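PDB 4U10: poly-beta-1,6-N-acetyl-D-glucosamine N-deacetylase from Aggregatibacter actinomycetemcomitans, which probably removes N-acetyl groups from poly-beta-1,6-N-acetyl-D-glucosamine through its metal-dependent polysaccharide deacetylase domain, the part present in this chain. Local coordinates for residues S143-L148 against R204-P209. Residues are numbered along the deposited sequence; the frame is centred on the assembly and turned at random.
Sequences SHTDNL and RIMVWP. With ZN (zinc ion), chain C.
One of the zinc sites of the polysaccharide deacetylase domain takes a ligand from this contact: His144, held between the metal and the backbone of Val207. Its NE2 binds zinc at 2.1 Å, with a water, Asp75 and His149 completing the site. Histidine suits the place because its two nitrogens face different partners: ND1 donates its N-H to Val207 O at 2.6 Å while NE2 binds the metal, gripping the ring at both nitrogens. CG anti to the backbone N (chi1 -158°) carries ND1 there; Val207 O lies close to the ring plane, yet the donor stands 53° out of the carbonyl plane. Compact and nonpolar, Val207 CG1 and Pro209 CG pack on the imidazole, the latter over one face near its rim.

The backbones pair through a single bridge at Ser143 and Met206: Ser143 N donates to Ile205 O at 3.1 Å, and Val207 N to Ser143 O at 2.7 Å. Ser143 OG accepts from Thr145 N in an ST turn, hydrogen-bonds to Ser191 and touches CE of Met206, a selenomethionine. Thr145 CG2 meets Pro209 CD tip to tip at 3.8 Å, while its OG1 donates to His144 O and accepts from Leu148 N, an ST motif.

Helix 177-199 packs on Thr145 and Met206, strand 95-99 lies against His144 and Val207, and strand 205-207 edges a parallel sheet, next to strand 228-230.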
loop_
_atom_site.group_PDB
_atom_site.type_symbol
_atom_site.label_atom_id
_atom_site.label_comp_id
_atom_site.label_asym_id
_atom_site.label_seq_id
_atom_site.Cartn_x
_atom_site.Cartn_y
_atom_site.Cartn_z
ATOM N N SER A 143 7.071 -1.295 0.113
ATOM C CA SER A 143 7.231 -0.133 0.974
ATOM C C SER A 143 6.040 0.778 0.887
ATOM O O SER A 143 5.370 0.884 -0.188
ATOM C CB SER A 143 8.466 0.643 0.533
ATOM O OG SER A 143 8.687 1.779 1.309
ATOM N N HIS A 144 5.839 1.532 1.992
ATOM C CA HIS A 144 4.852 2.604 2.093
ATOM C C HIS A 144 5.514 3.740 2.881
ATOM O O HIS A 144 4.842 4.489 3.606
ATOM C CB HIS A 144 3.646 2.084 2.857
ATOM C CG HIS A 144 2.352 2.821 2.639
ATOM N ND1 HIS A 144 1.935 3.319 1.420
ATOM C CD2 HIS A 144 1.293 2.949 3.469
ATOM C CE1 HIS A 144 0.716 3.791 1.535
ATOM N NE2 HIS A 144 0.297 3.556 2.767
ATOM N N THR A 145 6.805 3.937 2.598
ATOM C CA THR A 145 7.750 4.887 3.214
ATOM C C THR A 145 8.133 4.372 4.579
ATOM O O THR A 145 7.541 3.432 5.037
ATOM C CB THR A 145 7.255 6.371 3.299
ATOM O OG1 THR A 145 6.294 6.465 4.342
ATOM C CG2 THR A 145 6.579 6.770 1.978
ATOM N N ASP A 146 9.250 4.895 5.116
ATOM C CA ASP A 146 9.643 4.612 6.451
ATOM C C ASP A 146 8.799 5.433 7.453
ATOM O O ASP A 146 8.083 4.902 8.294
ATOM C CB ASP A 146 11.166 4.835 6.671
ATOM C CG ASP A 146 11.677 4.038 7.882
ATOM O OD1 ASP A 146 11.241 2.859 8.062
ATOM O OD2 ASP A 146 12.547 4.568 8.592
ATOM N N ASN A 147 8.920 6.722 7.359
ATOM C CA ASN A 147 8.201 7.645 8.226
ATOM C C ASN A 147 7.707 8.905 7.474
ATOM O O ASN A 147 7.838 10.023 7.945
ATOM C CB ASN A 147 9.083 8.017 9.404
ATOM C CG ASN A 147 8.356 8.853 10.423
ATOM O OD1 ASN A 147 7.183 8.758 10.533
ATOM N ND2 ASN A 147 9.044 9.707 11.093
ATOM N N LEU A 148 7.129 8.710 6.282
ATOM C CA LEU A 148 6.522 9.802 5.503
ATOM C C LEU A 148 5.018 9.589 5.205
ATOM O O LEU A 148 4.460 10.106 4.202
ATOM C CB LEU A 148 7.361 10.053 4.236
ATOM C CG LEU A 148 8.800 10.560 4.406
ATOM C CD1 LEU A 148 9.551 10.510 3.089
ATOM C CD2 LEU A 148 8.912 11.945 5.065
ATOM N N ARG A 204 10.303 -4.074 -3.897
ATOM C CA ARG A 204 10.461 -3.629 -5.271
ATOM C C ARG A 204 9.240 -2.860 -5.771
ATOM O O ARG A 204 9.063 -2.610 -6.971
ATOM C CB ARG A 204 10.772 -4.832 -6.161
ATOM C CG ARG A 204 9.854 -5.974 -5.952
ATOM C CD ARG A 204 10.253 -7.228 -6.772
ATOM N NE ARG A 204 9.261 -8.266 -6.495
ATOM C CZ ARG A 204 9.285 -9.495 -6.970
ATOM N NH1 ARG A 204 10.287 -9.867 -7.757
ATOM N NH2 ARG A 204 8.293 -10.335 -6.657
ATOM N N ILE A 205 8.427 -2.408 -4.836
ATOM C CA ILE A 205 7.306 -1.559 -5.116
ATOM C C ILE A 205 7.314 -0.484 -4.038
ATOM O O ILE A 205 7.490 -0.775 -2.890
ATOM C CB ILE A 205 5.960 -2.331 -5.010
ATOM C CG1 ILE A 205 5.869 -3.516 -5.971
ATOM C CG2 ILE A 205 4.714 -1.467 -5.199
ATOM C CD1 ILE A 205 4.810 -4.530 -5.521
HETATM N N MSE A 206 7.070 0.744 -4.456
HETATM C CA MSE A 206 6.677 1.838 -3.525
HETATM C C MSE A 206 5.221 2.069 -3.660
HETATM O O MSE A 206 4.702 2.357 -4.770
HETATM C CB MSE A 206 7.554 3.053 -3.744
HETATM C CG MSE A 206 6.989 4.359 -3.137
HETATM SE SE MSE A 206 7.042 4.151 -1.180
HETATM C CE MSE A 206 8.888 4.516 -0.913
ATOM N N VAL A 207 4.504 2.020 -2.532
ATOM C CA VAL A 207 3.132 2.440 -2.549
ATOM C C VAL A 207 2.990 3.793 -1.904
ATOM O O VAL A 207 3.340 3.975 -0.727
ATOM C CB VAL A 207 2.215 1.405 -1.845
ATOM C CG1 VAL A 207 0.761 1.836 -1.974
ATOM C CG2 VAL A 207 2.416 -0.016 -2.405
ATOM N N TRP A 208 2.380 4.745 -2.616
ATOM C CA TRP A 208 2.395 6.147 -2.130
ATOM C C TRP A 208 1.332 6.309 -1.082
ATOM O O TRP A 208 0.168 5.886 -1.316
ATOM C CB TRP A 208 2.089 7.097 -3.287
ATOM C CG TRP A 208 3.051 6.972 -4.430
ATOM C CD1 TRP A 208 2.745 6.658 -5.716
ATOM C CD2 TRP A 208 4.470 7.203 -4.393
ATOM N NE1 TRP A 208 3.890 6.646 -6.461
ATOM C CE2 TRP A 208 4.959 6.965 -5.678
ATOM C CE3 TRP A 208 5.387 7.542 -3.379
ATOM C CZ2 TRP A 208 6.302 7.065 -5.984
ATOM C CZ3 TRP A 208 6.678 7.640 -3.689
ATOM C CH2 TRP A 208 7.142 7.409 -4.980
ATOM N N PRO A 209 1.681 6.902 0.085
ATOM C CA PRO A 209 0.636 7.321 1.028
ATOM C C PRO A 209 -0.393 8.205 0.355
ATOM O O PRO A 209 -0.025 9.171 -0.340
ATOM C CB PRO A 209 1.455 8.166 2.056
ATOM C CG PRO A 209 2.732 7.384 2.140
ATOM C CD PRO A 209 3.010 7.210 0.649
HETATM ZN ZN ZN C . -1.354 4.435 3.716
HETATM O O HOH W 1 -2.313 4.992 2.202
#